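Local coordinates for oxidoreductase, NAD-binding/iron-sulfur cluster-binding protein (Nitratireductor pacificus pht-3B, PDB 6ZXU) that reductively removes halogen from organohalide substrates, using a bound cobalamin and two iron-sulfur clusters, at residues 291-296 and 506-511; 597-602 and 607-612. All blocks are in the same frame, centred on the assembly; numbering follows the deposited sequence.

Contact 1: 291-296 and 506-511; sequences ETIRRV and LNPFIG
Ile-293 reaches across to Pro-508 and Phe-509, and the contact is almost wholly apolar: no hydrogen bond crosses it, and the two segments bury 121 Å² in all. The methyl CD1 does most of the touching, 3.9 Å from CG of Pro-508 and 4.0 Å from CZ of Phe-509. Behind it, Ile-293 CG1 lies 4.0 Å from CE2 of the same ring. CG1 stands anti to the carbonyl carbon (chi1 -57°), which turns this branch toward the proline and the phenyl ring. The methyl meets that ring obliquely. With an alanine here the CG1-CD1 branch is gone, which would probably leave a gap against the pyrrolidine and the CZ end of the phenyl ring. At the ring edge, near its plane, sits Thr-292 OG1, 4.3 Å from CZ of Phe-509; this hydroxyl is hydrogen-bonded to Pro-289 O.

Polar bonds act within 506-511, fixing the turn that presents Pro-508 and Phe-509. Asn-507 OD1 accepts from two backbone amides, Phe-509 N at 2.8 Å and Ile-510 N at 3.1 Å, an Asx turn extended to an Asx motif. The first donor stands 39° above the carbonyl plane and the second is tilted 16° from it. The side-chain amide is further tied through ND2 to Leu-495 O.

Ile-531 of strand 531-532, the antiparallel partner of strand 294-295, packs on Ile-293 and Pro-508, as does Ile-613 of helix 603-614, while Phe-394 of strand 394-399 touches Phe-509.

Contact 2: 597-602 and 607-612; sequences WNREDT and RLAELS. With NA (sodium ion), chain G.
Arg-599 lays its guanidinium against the start of segment 607-612, with Leu-608 CB over one face, 3.7 Å from NE. The side chains cross at about a right angle, and Arg-599 NH1 comes within 3.9 Å of Ala-609 CB. The Arg-599 chain is extended from CG to NE (chi2 -165°, chi3 164°), which takes the guanidinium to the helix. Trp-597 supplies the other half: its CH2 approaches Ser-612 CB obliquely at 3.6 Å, and CZ3 packs on the methyl of Ala-609.

One water joins the two halves. It accepts from Arg-599 NH2 at 2.8 Å, lying in the guanidinium plane, and donates to Ser-612 OG at 2.8 Å. It also rests over the centre of one Trp-597 ring face. Ser-612 OG in turn donates to Leu-608 O, one turn back, at 2.7 Å. The same carbonyl takes Ser-612 N from the opposite face of its plane. The hydroxyl, donating to Leu-608 O and accepting from the water, is held in rotation.

Farther out, Thr-602 caps the helix N-terminus through Gly-605 N. A sodium ion binds Asn-598 O at 2.5 Å, three waters and Cys-595 O, which probably steadies the backbone between Trp-597 and Arg-599. Trp-597 also packs edge-to-face with Phe-533 and touches an iron-sulfur cluster.

Here, in a protein with a 4Fe-4S dicluster domain, the loop after a cluster-binding cysteine, Cys-595, packs against the capped helix that follows it.

Contacts 1 and 2 have centres 12 Å apart and touch directly, chiefly through Trp-597. Leu-506 CD2 lies 3.8 Å from CG of that indole, and Gly-511 CA is 3.8 Å from its CB. Pro-508 O also packs on the helix, 4.0 Å from Ala-609 CB. The 506-511 turn is thus packed between 291-296 and the 597-602 loop. Both contacts reach the same iron-sulfur cluster pocket, which Leu-506 and Trp-597 line. The side chain of Trp-597 is about 4 Å from that cluster and about 11 Å from the cobalamin; that of Pro-508 is about 10 Å from the cobalamin.

Contact 1: 291-296 and 506-511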
loop_
_atom_site.group_PDB
_atom_site.type_symbol
_atom_site.label_atom_id
_atom_site.label_comp_id
_atom_site.label_asym_id
_atom_site.label_seq_id
_atom_site.Cartn_x
_atom_site.Cartn_y
_atom_site.Cartn_z
ATOM N N GLU A 291 -12.571 -1.809 -16.508
ATOM C CA GLU A 291 -13.731 -1.649 -17.393
ATOM C C GLU A 291 -14.181 -2.926 -18.039
ATOM O O GLU A 291 -15.216 -2.944 -18.620
ATOM C CB GLU A 291 -13.424 -0.614 -18.467
ATOM C CG GLU A 291 -12.429 -1.036 -19.532
ATOM C CD GLU A 291 -10.966 -0.847 -19.171
ATOM O OE1 GLU A 291 -10.616 -0.402 -18.019
ATOM O OE2 GLU A 291 -10.153 -1.212 -20.050
ATOM N N THR A 292 -13.411 -4.005 -17.936
ATOM C CA THR A 292 -13.777 -5.301 -18.505
ATOM C C THR A 292 -14.459 -6.217 -17.526
ATOM O O THR A 292 -14.796 -7.328 -17.899
ATOM C CB THR A 292 -12.533 -6.076 -19.057
ATOM O OG1 THR A 292 -11.639 -6.488 -17.995
ATOM C CG2 THR A 292 -11.773 -5.197 -20.059
ATOM N N ILE A 293 -14.595 -5.798 -16.255
ATOM C CA ILE A 293 -15.213 -6.645 -15.259
ATOM C C ILE A 293 -16.718 -6.362 -15.280
ATOM O O ILE A 293 -17.092 -5.190 -15.343
ATOM C CB ILE A 293 -14.573 -6.361 -13.873
ATOM C CG1 ILE A 293 -13.055 -6.583 -13.921
ATOM C CG2 ILE A 293 -15.203 -7.182 -12.749
ATOM C CD1 ILE A 293 -12.621 -8.007 -14.174
ATOM N N ARG A 294 -17.543 -7.392 -15.162
ATOM C CA ARG A 294 -18.967 -7.195 -15.026
ATOM C C ARG A 294 -19.341 -6.365 -13.806
ATOM O O ARG A 294 -18.879 -6.600 -12.683
ATOM C CB ARG A 294 -19.755 -8.491 -14.957
ATOM C CG ARG A 294 -19.816 -9.118 -16.334
ATOM C CD ARG A 294 -20.839 -10.216 -16.495
ATOM N NE ARG A 294 -21.865 -10.125 -15.457
ATOM C CZ ARG A 294 -22.212 -11.140 -14.658
ATOM N NH1 ARG A 294 -23.158 -10.961 -13.733
ATOM N NH2 ARG A 294 -21.637 -12.342 -14.779
ATOM N N ARG A 295 -20.232 -5.401 -14.035
ATOM C CA ARG A 295 -20.844 -4.594 -12.958
ATOM C C ARG A 295 -22.243 -5.093 -12.698
ATOM O O ARG A 295 -22.956 -5.483 -13.601
ATOM C CB ARG A 295 -20.883 -3.127 -13.365
ATOM C CG ARG A 295 -19.518 -2.594 -13.740
ATOM C CD ARG A 295 -18.749 -2.216 -12.486
ATOM N NE ARG A 295 -17.352 -1.919 -12.766
ATOM C CZ ARG A 295 -16.573 -1.258 -11.945
ATOM N NH1 ARG A 295 -17.009 -0.869 -10.758
ATOM N NH2 ARG A 295 -15.294 -1.047 -12.287
ATOM N N VAL A 296 -22.666 -4.972 -11.489
ATOM C CA VAL A 296 -23.996 -5.251 -11.062
ATOM C C VAL A 296 -24.412 -4.165 -10.158
ATOM O O VAL A 296 -23.611 -3.520 -9.478
ATOM C CB VAL A 296 -24.098 -6.681 -10.402
ATOM C CG1 VAL A 296 -23.966 -7.786 -11.436
ATOM C CG2 VAL A 296 -22.996 -6.882 -9.401
ATOM N N LEU A 506 -11.321 -9.023 -2.175
ATOM C CA LEU A 506 -10.412 -9.493 -3.159
ATOM C C LEU A 506 -10.713 -8.845 -4.528
ATOM O O LEU A 506 -11.823 -8.819 -5.006
ATOM C CB LEU A 506 -10.486 -11.024 -3.212
ATOM C CG LEU A 506 -9.451 -11.839 -3.969
ATOM C CD1 LEU A 506 -9.373 -13.185 -3.377
ATOM C CD2 LEU A 506 -9.724 -11.933 -5.475
ATOM N N ASN A 507 -9.668 -8.307 -5.141
ATOM C CA ASN A 507 -9.695 -7.593 -6.411
ATOM C C ASN A 507 -9.278 -8.549 -7.528
ATOM O O ASN A 507 -8.418 -9.401 -7.337
ATOM C CB ASN A 507 -8.706 -6.384 -6.344
ATOM C CG ASN A 507 -8.551 -5.669 -7.636
ATOM O OD1 ASN A 507 -7.773 -6.020 -8.486
ATOM N ND2 ASN A 507 -9.366 -4.631 -7.819
ATOM N N PRO A 508 -9.901 -8.463 -8.726
ATOM C CA PRO A 508 -9.595 -9.464 -9.731
ATOM C C PRO A 508 -8.184 -9.361 -10.348
ATOM O O PRO A 508 -7.725 -10.303 -11.004
ATOM C CB PRO A 508 -10.703 -9.265 -10.758
ATOM C CG PRO A 508 -11.174 -7.885 -10.534
ATOM C CD PRO A 508 -11.034 -7.617 -9.077
ATOM N N PHE A 509 -7.466 -8.280 -10.125
ATOM C CA PHE A 509 -6.146 -8.113 -10.730
ATOM C C PHE A 509 -5.030 -8.231 -9.681
ATOM O O PHE A 509 -3.984 -8.742 -10.034
ATOM C CB PHE A 509 -6.036 -6.770 -11.464
ATOM C CG PHE A 509 -7.012 -6.651 -12.598
ATOM C CD1 PHE A 509 -6.789 -7.328 -13.760
ATOM C CD2 PHE A 509 -8.211 -5.985 -12.452
ATOM C CE1 PHE A 509 -7.712 -7.289 -14.788
ATOM C CE2 PHE A 509 -9.125 -5.883 -13.489
ATOM C CZ PHE A 509 -8.912 -6.546 -14.647
ATOM N N ILE A 510 -5.175 -7.699 -8.473
ATOM C CA ILE A 510 -4.092 -7.763 -7.433
ATOM C C ILE A 510 -4.502 -8.703 -6.303
ATOM O O ILE A 510 -3.812 -8.780 -5.298
ATOM C CB ILE A 510 -3.662 -6.391 -6.930
ATOM C CG1 ILE A 510 -4.749 -5.694 -6.145
ATOM C CG2 ILE A 510 -3.196 -5.527 -8.070
ATOM C CD1 ILE A 510 -4.225 -4.501 -5.390
ATOM N N GLY A 511 -5.618 -9.451 -6.493
ATOM C CA GLY A 511 -6.009 -10.381 -5.488
ATOM C C GLY A 511 -6.300 -9.718 -4.179
ATOM O O GLY A 511 -6.859 -8.618 -4.121
#

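Contact 2: 597-602 and 607-612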
loop_
_atom_site.group_PDB
_atom_site.type_symbol
_atom_site.label_atom_id
_atom_site.label_comp_id
_atom_site.label_asym_id
_atom_site.label_seq_id
_atom_site.Cartn_x
_atom_site.Cartn_y
_atom_site.Cartn_z
ATOM N N TRP A 597 -5.137 -15.990 -6.259
ATOM C CA TRP A 597 -5.266 -14.705 -6.967
ATOM C C TRP A 597 -4.107 -13.742 -6.734
ATOM O O TRP A 597 -4.019 -12.712 -7.410
ATOM C CB TRP A 597 -6.557 -14.008 -6.595
ATOM C CG TRP A 597 -7.809 -14.753 -7.043
ATOM C CD1 TRP A 597 -8.419 -15.721 -6.372
ATOM C CD2 TRP A 597 -8.588 -14.503 -8.224
ATOM N NE1 TRP A 597 -9.555 -16.110 -7.027
ATOM C CE2 TRP A 597 -9.675 -15.408 -8.194
ATOM C CE3 TRP A 597 -8.510 -13.585 -9.290
ATOM C CZ2 TRP A 597 -10.657 -15.410 -9.136
ATOM C CZ3 TRP A 597 -9.481 -13.616 -10.255
ATOM C CH2 TRP A 597 -10.525 -14.552 -10.196
ATOM N N ASN A 598 -3.249 -14.054 -5.783
ATOM C CA ASN A 598 -2.030 -13.335 -5.602
ATOM C C ASN A 598 -1.018 -13.865 -6.596
ATOM O O ASN A 598 -0.422 -14.920 -6.371
ATOM C CB ASN A 598 -1.568 -13.432 -4.113
ATOM C CG ASN A 598 -0.159 -12.778 -3.891
ATOM O OD1 ASN A 598 0.172 -11.747 -4.459
ATOM N ND2 ASN A 598 0.707 -13.501 -3.202
ATOM N N ARG A 599 -0.823 -13.170 -7.700
ATOM C CA ARG A 599 0.021 -13.637 -8.791
ATOM C C ARG A 599 0.890 -12.563 -9.343
ATOM O O ARG A 599 0.601 -11.387 -9.190
ATOM C CB ARG A 599 -0.819 -14.015 -10.005
ATOM C CG ARG A 599 -1.811 -15.050 -9.739
ATOM C CD ARG A 599 -2.325 -15.596 -11.042
ATOM N NE ARG A 599 -2.996 -16.852 -10.760
ATOM C CZ ARG A 599 -4.299 -16.923 -10.578
ATOM N NH1 ARG A 599 -5.024 -15.837 -10.659
ATOM N NH2 ARG A 599 -4.858 -18.114 -10.317
ATOM N N GLU A 600 1.942 -13.000 -10.074
ATOM C CA GLU A 600 2.816 -12.083 -10.751
ATOM C C GLU A 600 2.079 -11.351 -11.896
ATOM O O GLU A 600 1.188 -11.904 -12.540
ATOM C CB GLU A 600 4.099 -12.817 -11.276
ATOM C CG GLU A 600 5.254 -11.819 -11.498
ATOM C CD GLU A 600 6.528 -12.432 -12.122
ATOM O OE1 GLU A 600 6.694 -13.660 -12.085
ATOM O OE2 GLU A 600 7.359 -11.666 -12.660
ATOM N N ASP A 601 2.515 -10.131 -12.192
ATOM C CA ASP A 601 1.930 -9.288 -13.303
ATOM C C ASP A 601 2.577 -9.615 -14.692
ATOM O O ASP A 601 3.276 -8.785 -15.285
ATOM C CB ASP A 601 2.071 -7.798 -12.902
ATOM C CG ASP A 601 1.375 -6.807 -13.866
ATOM O OD1 ASP A 601 0.278 -7.145 -14.452
ATOM O OD2 ASP A 601 1.973 -5.693 -14.038
ATOM N N THR A 602 2.405 -10.865 -15.116
ATOM C CA THR A 602 2.916 -11.377 -16.382
ATOM C C THR A 602 1.758 -11.840 -17.268
ATOM O O THR A 602 0.618 -11.832 -16.872
ATOM C CB THR A 602 3.838 -12.581 -16.218
ATOM O OG1 THR A 602 3.115 -13.647 -15.595
ATOM C CG2 THR A 602 5.014 -12.210 -15.382
ATOM N N ARG A 607 -3.508 -14.286 -17.595
ATOM C CA ARG A 607 -4.318 -15.291 -18.225
ATOM C C ARG A 607 -4.979 -16.246 -17.209
ATOM O O ARG A 607 -6.154 -16.613 -17.388
ATOM C CB ARG A 607 -3.497 -16.064 -19.277
ATOM C CG ARG A 607 -4.282 -17.131 -20.050
ATOM C CD ARG A 607 -5.629 -16.630 -20.618
ATOM N NE ARG A 607 -5.447 -15.436 -21.456
ATOM C CZ ARG A 607 -5.243 -15.469 -22.783
ATOM N NH1 ARG A 607 -5.226 -16.628 -23.431
ATOM N NH2 ARG A 607 -5.082 -14.348 -23.464
ATOM N N LEU A 608 -4.272 -16.656 -16.196
ATOM C CA LEU A 608 -4.869 -17.488 -15.176
ATOM C C LEU A 608 -6.000 -16.798 -14.462
ATOM O O LEU A 608 -7.047 -17.421 -14.170
ATOM C CB LEU A 608 -3.877 -17.976 -14.208
ATOM C CG LEU A 608 -2.932 -19.081 -14.722
ATOM C CD1 LEU A 608 -1.781 -19.207 -13.782
ATOM C CD2 LEU A 608 -3.657 -20.394 -14.779
ATOM N N ALA A 609 -5.883 -15.480 -14.283
ATOM C CA ALA A 609 -7.010 -14.729 -13.713
ATOM C C ALA A 609 -8.172 -14.611 -14.690
ATOM O O ALA A 609 -9.317 -14.743 -14.303
ATOM C CB ALA A 609 -6.550 -13.338 -13.300
ATOM N N GLU A 610 -7.901 -14.309 -15.955
ATOM C CA GLU A 610 -8.944 -14.269 -16.982
ATOM C C GLU A 610 -9.713 -15.567 -17.053
ATOM O O GLU A 610 -10.943 -15.582 -17.152
ATOM C CB GLU A 610 -8.397 -13.956 -18.357
ATOM C CG GLU A 610 -7.760 -12.583 -18.520
ATOM C CD GLU A 610 -7.061 -12.373 -19.934
ATOM O OE1 GLU A 610 -5.909 -12.877 -20.238
ATOM O OE2 GLU A 610 -7.654 -11.636 -20.771
ATOM N N LEU A 611 -9.007 -16.684 -17.007
ATOM C CA LEU A 611 -9.669 -17.945 -17.046
ATOM C C LEU A 611 -10.527 -18.149 -15.821
ATOM O O LEU A 611 -11.606 -18.727 -15.936
ATOM C CB LEU A 611 -8.655 -19.095 -17.201
ATOM C CG LEU A 611 -7.901 -19.256 -18.490
ATOM C CD1 LEU A 611 -6.721 -20.208 -18.352
ATOM C CD2 LEU A 611 -8.855 -19.753 -19.551
ATOM N N SER A 612 -10.027 -17.766 -14.639
ATOM C CA SER A 612 -10.808 -17.905 -13.426
ATOM C C SER A 612 -12.101 -17.127 -13.515
ATOM O O SER A 612 -13.122 -17.601 -13.093
ATOM C CB SER A 612 -10.009 -17.442 -12.213
ATOM O OG SER A 612 -8.726 -18.058 -12.123
HETATM NA NA NA G . -0.341 -17.239 -5.339
HETATM O O HOH W 1 -7.496 -17.212 -9.759
HETATM O O HOH W 2 -0.902 -19.155 -4.251
HETATM O O HOH W 3 -0.939 -18.018 -7.438
HETATM O O HOH W 4 1.608 -16.974 -3.840
#